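Long-range contact in carboxylesterase YbfK (Bacillus subtilis, PDB 4CCY), which hydrolyses carboxylic esters to an alcohol and a carboxylate as a member of the alpha/beta hydrolase superfamily: residues S133-E147 with F220-V234. Residues are numbered along the deposited sequence; the frame is centred on the assembly and turned at random.
Sequences SHIVNFLLRAPERVE and FPYVFTDQELKSIQV
Residues 133-141 of helix 130-141 and residues 220-234 run alongside each other in the same chain direction, Ser133 nearest Tyr222 and Leu140 nearest Ile232, their closest alpha carbons (CA) drawing in from 8.2 Å for the first pair to 6.1 Å for the second. With no direct hydrogen bond between the segments, side chains do most of the joining. Phe220 turns an edge to the face of the His134 ring, planes at 89° in a T-shaped stack, Phe220 CE2 lying 3.8 Å from His134 CD2, while Ser133 CB covers a face of the Phe220 ring. Phe224 is the central wedge: Val136 CG1 lies over one face, 3.8 Å from the ring centroid, Tyr222 CD2 over the opposite face, and Leu140 CD1 comes obliquely onto CD1 of the ring at 3.5 Å. Cutting Phe224 back to an alanine would probably open a gap between Val136 and Leu140 and leave Tyr222 without the ring it packs on. With CG anti to its carbonyl carbon (chi1 -78°), Leu140 sends its other methyl, CD2, toward Ser231 OG and Ile232 CG1. Leu139 CD1 meets Ile232 CG1 at 3.7 Å, and Val234 finishes the apolar seam against Leu139, Pro143 and Val146. A water bridges the backbones, donating to Leu139 O and accepting from Gln233 N. Beyond the seam, Thr225 OG1 accepts from Glu228 N and Glu228 OE1 from Thr225 N, a capping box that starts helix 226-230; Tyr222 OH also donates to Glu228 OE1 (2.7 Å). Ser133 OG is hydrogen-bonded to Ala155 O. In the alpha/beta hydrolase fold, the helix after the nucleophile elbow, whose serine by similarity is Ser129, is here overlaid by the chain leading into strand 236-241 of the central sheet.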
loop_
_atom_site.group_PDB
_atom_site.type_symbol
_atom_site.label_atom_id
_atom_site.label_comp_id
_atom_site.label_asym_id
_atom_site.label_seq_id
_atom_site.Cartn_x
_atom_site.Cartn_y
_atom_site.Cartn_z
ATOM N N SER A 133 2.066 -0.089 5.979
ATOM C CA SER A 133 3.250 -0.061 6.853
ATOM C C SER A 133 4.206 1.075 6.504
ATOM O O SER A 133 4.795 1.662 7.391
ATOM C CB SER A 133 3.964 -1.413 6.872
ATOM O OG SER A 133 3.059 -2.418 7.330
ATOM N N HIS A 134 4.325 1.424 5.225
ATOM C CA HIS A 134 5.074 2.640 4.847
ATOM C C HIS A 134 4.494 3.876 5.494
ATOM O O HIS A 134 5.228 4.754 5.988
ATOM C CB HIS A 134 5.117 2.812 3.334
ATOM C CG HIS A 134 6.217 2.031 2.669
ATOM N ND1 HIS A 134 7.449 2.553 2.449
ATOM C CD2 HIS A 134 6.247 0.732 2.187
ATOM C CE1 HIS A 134 8.232 1.625 1.861
ATOM N NE2 HIS A 134 7.497 0.505 1.701
ATOM N N ILE A 135 3.166 3.954 5.507
ATOM C CA ILE A 135 2.485 5.126 6.046
ATOM C C ILE A 135 2.696 5.276 7.546
ATOM O O ILE A 135 2.962 6.385 8.007
ATOM C CB ILE A 135 0.998 5.175 5.634
ATOM C CG1 ILE A 135 0.910 5.520 4.148
ATOM C CG2 ILE A 135 0.222 6.216 6.431
ATOM C CD1 ILE A 135 -0.344 5.054 3.473
ATOM N N VAL A 136 2.615 4.182 8.297
ATOM C CA VAL A 136 2.874 4.238 9.736
ATOM C C VAL A 136 4.307 4.707 9.977
ATOM O O VAL A 136 4.542 5.594 10.802
ATOM C CB VAL A 136 2.630 2.892 10.435
ATOM C CG1 VAL A 136 2.904 3.005 11.932
ATOM C CG2 VAL A 136 1.203 2.417 10.183
ATOM N N ASN A 137 5.254 4.135 9.239
ATOM C CA ASN A 137 6.656 4.552 9.320
ATOM C C ASN A 137 6.857 6.033 8.966
ATOM O O ASN A 137 7.582 6.757 9.663
ATOM C CB ASN A 137 7.536 3.672 8.421
ATOM C CG ASN A 137 9.012 3.980 8.578
ATOM O OD1 ASN A 137 9.593 3.730 9.640
ATOM N ND2 ASN A 137 9.632 4.527 7.522
ATOM N N PHE A 138 6.206 6.473 7.886
ATOM C CA PHE A 138 6.265 7.880 7.457
ATOM C C PHE A 138 5.688 8.875 8.475
ATOM O O PHE A 138 6.332 9.874 8.793
ATOM C CB PHE A 138 5.619 8.075 6.059
ATOM C CG PHE A 138 5.901 9.430 5.450
ATOM C CD1 PHE A 138 7.190 9.783 5.084
ATOM C CD2 PHE A 138 4.874 10.364 5.270
ATOM C CE1 PHE A 138 7.462 11.036 4.537
ATOM C CE2 PHE A 138 5.134 11.613 4.725
ATOM C CZ PHE A 138 6.430 11.948 4.351
ATOM N N LEU A 139 4.488 8.616 8.994
ATOM C CA LEU A 139 3.873 9.543 9.949
ATOM C C LEU A 139 4.671 9.623 11.266
ATOM O O LEU A 139 4.638 10.651 11.946
ATOM C CB LEU A 139 2.393 9.203 10.203
ATOM C CG LEU A 139 2.056 7.846 10.828
ATOM C CD1 LEU A 139 2.143 7.896 12.344
ATOM C CD2 LEU A 139 0.681 7.380 10.377
ATOM N N LEU A 140 5.385 8.547 11.615
ATOM C CA LEU A 140 6.280 8.553 12.775
ATOM C C LEU A 140 7.540 9.365 12.516
ATOM O O LEU A 140 7.984 10.123 13.375
ATOM C CB LEU A 140 6.685 7.130 13.169
ATOM C CG LEU A 140 5.708 6.242 13.940
ATOM C CD1 LEU A 140 6.221 4.809 13.961
ATOM C CD2 LEU A 140 5.512 6.752 15.362
ATOM N N ARG A 141 8.137 9.187 11.344
ATOM C CA ARG A 141 9.413 9.841 11.042
ATOM C C ARG A 141 9.252 11.211 10.400
ATOM O O ARG A 141 10.182 12.006 10.421
ATOM C CB ARG A 141 10.263 8.973 10.117
ATOM C CG ARG A 141 10.886 7.774 10.799
ATOM C CD ARG A 141 11.441 6.809 9.769
ATOM N NE ARG A 141 11.962 5.602 10.400
ATOM C CZ ARG A 141 13.172 5.507 10.953
ATOM N NH1 ARG A 141 13.997 6.545 10.961
ATOM N NH2 ARG A 141 13.551 4.368 11.511
ATOM N N ALA A 142 8.097 11.473 9.793
ATOM C CA ALA A 142 7.876 12.768 9.145
ATOM C C ALA A 142 6.478 13.308 9.399
ATOM O O ALA A 142 5.783 13.671 8.453
ATOM C CB ALA A 142 8.164 12.691 7.652
ATOM N N PRO A 143 6.076 13.399 10.690
ATOM C CA PRO A 143 4.707 13.808 10.998
ATOM C C PRO A 143 4.376 15.186 10.449
ATOM O O PRO A 143 3.224 15.453 10.154
ATOM C CB PRO A 143 4.679 13.840 12.531
ATOM C CG PRO A 143 6.104 14.006 12.947
ATOM C CD PRO A 143 6.912 13.288 11.903
ATOM N N GLU A 144 5.386 16.042 10.314
ATOM C CA GLU A 144 5.194 17.402 9.814
ATOM C C GLU A 144 4.724 17.446 8.357
ATOM O O GLU A 144 4.227 18.475 7.892
ATOM C CB GLU A 144 6.470 18.253 10.019
ATOM C CG GLU A 144 7.622 17.966 9.046
ATOM C CD GLU A 144 8.378 16.664 9.325
ATOM O OE1 GLU A 144 8.187 16.037 10.382
ATOM O OE2 GLU A 144 9.189 16.261 8.474
ATOM N N ARG A 145 4.883 16.328 7.645
ATOM C CA ARG A 145 4.503 16.247 6.240
ATOM C C ARG A 145 3.154 15.555 6.039
ATOM O O ARG A 145 2.682 15.427 4.917
ATOM C CB ARG A 145 5.594 15.535 5.424
ATOM C CG ARG A 145 7.009 16.063 5.655
ATOM C CD ARG A 145 7.207 17.503 5.195
ATOM N NE ARG A 145 7.101 17.677 3.740
ATOM C CZ ARG A 145 8.087 17.457 2.876
ATOM N NH1 ARG A 145 9.277 17.019 3.298
ATOM N NH2 ARG A 145 7.883 17.664 1.579
ATOM N N VAL A 146 2.529 15.137 7.132
ATOM C CA VAL A 146 1.287 14.366 7.063
ATOM C C VAL A 146 0.094 15.167 7.566
ATOM O O VAL A 146 0.145 15.732 8.666
ATOM C CB VAL A 146 1.400 13.073 7.907
ATOM C CG1 VAL A 146 0.175 12.186 7.710
ATOM C CG2 VAL A 146 2.688 12.321 7.575
ATOM N N GLU A 147 -0.974 15.196 6.766
ATOM C CA GLU A 147 -2.285 15.651 7.234
ATOM C C GLU A 147 -2.976 14.506 8.008
ATOM O O GLU A 147 -2.766 14.362 9.206
ATOM C CB GLU A 147 -3.154 16.166 6.070
ATOM C CG GLU A 147 -2.657 17.440 5.357
ATOM C CD GLU A 147 -2.565 18.660 6.279
ATOM O OE1 GLU A 147 -3.383 18.777 7.213
ATOM O OE2 GLU A 147 -1.676 19.517 6.084
ATOM N N PHE A 220 11.524 -3.786 6.676
ATOM C CA PHE A 220 10.297 -4.541 6.849
ATOM C C PHE A 220 10.553 -6.043 6.662
ATOM O O PHE A 220 11.559 -6.421 6.084
ATOM C CB PHE A 220 9.213 -4.038 5.877
ATOM C CG PHE A 220 8.716 -2.648 6.178
ATOM C CD1 PHE A 220 8.737 -2.136 7.484
ATOM C CD2 PHE A 220 8.185 -1.860 5.162
ATOM C CE1 PHE A 220 8.266 -0.856 7.756
ATOM C CE2 PHE A 220 7.709 -0.584 5.429
ATOM C CZ PHE A 220 7.749 -0.078 6.725
ATOM N N PRO A 221 9.652 -6.904 7.173
ATOM C CA PRO A 221 8.480 -6.538 7.985
ATOM C C PRO A 221 8.885 -6.063 9.370
ATOM O O PRO A 221 9.941 -6.455 9.865
ATOM C CB PRO A 221 7.678 -7.843 8.070
ATOM C CG PRO A 221 8.668 -8.925 7.810
ATOM C CD PRO A 221 9.685 -8.347 6.865
ATOM N N TYR A 222 8.056 -5.215 9.977
ATOM C CA TYR A 222 8.368 -4.664 11.283
ATOM C C TYR A 222 7.116 -4.473 12.141
ATOM O O TYR A 222 6.070 -4.072 11.644
ATOM C CB TYR A 222 9.154 -3.352 11.142
ATOM C CG TYR A 222 9.531 -2.702 12.450
ATOM C CD1 TYR A 222 10.357 -3.357 13.369
ATOM C CD2 TYR A 222 9.069 -1.430 12.772
ATOM C CE1 TYR A 222 10.708 -2.757 14.574
ATOM C CE2 TYR A 222 9.420 -0.814 13.972
ATOM C CZ TYR A 222 10.240 -1.483 14.864
ATOM O OH TYR A 222 10.585 -0.880 16.043
ATOM N N VAL A 223 7.228 -4.805 13.421
ATOM C CA VAL A 223 6.181 -4.494 14.407
ATOM C C VAL A 223 6.628 -3.266 15.210
ATOM O O VAL A 223 7.654 -3.289 15.891
ATOM C CB VAL A 223 5.892 -5.702 15.338
ATOM C CG1 VAL A 223 4.904 -5.325 16.439
ATOM C CG2 VAL A 223 5.390 -6.896 14.530
ATOM N N PHE A 224 5.868 -2.187 15.123
ATOM C CA PHE A 224 6.225 -0.972 15.858
ATOM C C PHE A 224 6.080 -1.211 17.356
ATOM O O PHE A 224 5.167 -1.923 17.779
ATOM C CB PHE A 224 5.399 0.217 15.369
ATOM C CG PHE A 224 5.677 0.574 13.938
ATOM C CD1 PHE A 224 6.764 1.380 13.609
ATOM C CD2 PHE A 224 4.896 0.048 12.912
ATOM C CE1 PHE A 224 7.046 1.679 12.278
ATOM C CE2 PHE A 224 5.173 0.340 11.591
ATOM C CZ PHE A 224 6.242 1.160 11.270
ATOM N N THR A 225 7.002 -0.663 18.149
ATOM C CA THR A 225 6.994 -0.893 19.597
ATOM C C THR A 225 5.905 -0.051 20.257
ATOM O O THR A 225 5.408 0.894 19.649
ATOM C CB THR A 225 8.331 -0.510 20.253
ATOM O OG1 THR A 225 8.559 0.894 20.067
ATOM C CG2 THR A 225 9.481 -1.323 19.671
ATOM N N ASP A 226 5.534 -0.400 21.491
ATOM C CA ASP A 226 4.628 0.445 22.278
ATOM C C ASP A 226 5.156 1.873 22.286
ATOM O O ASP A 226 4.407 2.808 22.056
ATOM C CB ASP A 226 4.504 -0.061 23.718
ATOM C CG ASP A 226 3.870 -1.437 23.805
ATOM O OD1 ASP A 226 3.582 -2.051 22.759
ATOM O OD2 ASP A 226 3.660 -1.911 24.933
ATOM N N GLN A 227 6.457 2.011 22.531
ATOM C CA GLN A 227 7.144 3.301 22.549
ATOM C C GLN A 227 6.873 4.127 21.289
ATOM O O GLN A 227 6.515 5.303 21.384
ATOM C CB GLN A 227 8.651 3.090 22.784
ATOM C CG GLN A 227 9.528 4.329 22.674
ATOM C CD GLN A 227 10.960 4.082 23.145
ATOM O OE1 GLN A 227 11.648 3.186 22.645
ATOM N NE2 GLN A 227 11.418 4.880 24.101
ATOM N N GLU A 228 7.024 3.515 20.116
ATOM C CA GLU A 228 6.790 4.235 18.865
ATOM C C GLU A 228 5.320 4.578 18.683
ATOM O O GLU A 228 4.999 5.705 18.344
ATOM C CB GLU A 228 7.311 3.462 17.658
ATOM C CG GLU A 228 8.825 3.322 17.641
ATOM C CD GLU A 228 9.308 2.252 16.686
ATOM O OE1 GLU A 228 8.859 1.077 16.771
ATOM O OE2 GLU A 228 10.145 2.598 15.836
ATOM N N LEU A 229 4.439 3.612 18.942
ATOM C CA LEU A 229 3.004 3.783 18.694
ATOM C C LEU A 229 2.372 4.851 19.595
ATOM O O LEU A 229 1.523 5.628 19.141
ATOM C CB LEU A 229 2.268 2.448 18.836
ATOM C CG LEU A 229 2.533 1.363 17.764
ATOM C CD1 LEU A 229 1.620 0.174 18.002
ATOM C CD2 LEU A 229 2.329 1.879 16.349
ATOM N N LYS A 230 2.799 4.898 20.858
ATOM C CA LYS A 230 2.306 5.907 21.798
ATOM C C LYS A 230 2.695 7.326 21.381
ATOM O O LYS A 230 2.046 8.282 21.799
ATOM C CB LYS A 230 2.814 5.636 23.216
ATOM C CG LYS A 230 2.215 4.411 23.887
ATOM C CD LYS A 230 3.167 3.827 24.934
ATOM C CE LYS A 230 3.042 4.534 26.264
ATOM N NZ LYS A 230 3.905 3.911 27.313
ATOM N N SER A 231 3.740 7.449 20.550
ATOM C CA SER A 231 4.272 8.752 20.126
ATOM C C SER A 231 3.602 9.338 18.885
ATOM O O SER A 231 3.899 10.465 18.506
ATOM C CB SER A 231 5.778 8.664 19.879
ATOM O OG SER A 231 6.058 8.059 18.622
ATOM N N ILE A 232 2.705 8.582 18.252
ATOM C CA ILE A 232 1.991 9.064 17.059
ATOM C C ILE A 232 1.183 10.330 17.378
ATOM O O ILE A 232 0.411 10.359 18.342
ATOM C CB ILE A 232 1.073 7.968 16.459
ATOM C CG1 ILE A 232 1.927 6.834 15.874
ATOM C CG2 ILE A 232 0.105 8.557 15.427
ATOM C CD1 ILE A 232 1.173 5.551 15.603
ATOM N N GLN A 233 1.381 11.358 16.553
ATOM C CA GLN A 233 0.794 12.677 16.745
ATOM C C GLN A 233 -0.066 13.149 15.562
ATOM O O GLN A 233 -0.275 14.358 15.409
ATOM C CB GLN A 233 1.907 13.720 17.034
ATOM C CG GLN A 233 2.971 13.856 15.939
ATOM C CD GLN A 233 4.027 14.917 16.230
ATOM O OE1 GLN A 233 4.911 14.715 17.061
ATOM N NE2 GLN A 233 3.959 16.050 15.516
ATOM N N VAL A 234 -0.538 12.224 14.722
ATOM C CA VAL A 234 -1.445 12.584 13.607
ATOM C C VAL A 234 -2.690 11.692 13.630
ATOM O O VAL A 234 -2.634 10.588 14.171
ATOM C CB VAL A 234 -0.768 12.511 12.204
ATOM C CG1 VAL A 234 0.614 13.173 12.203
ATOM C CG2 VAL A 234 -0.687 11.078 11.684
HETATM O O HOH W 1 3.728 10.846 14.561
#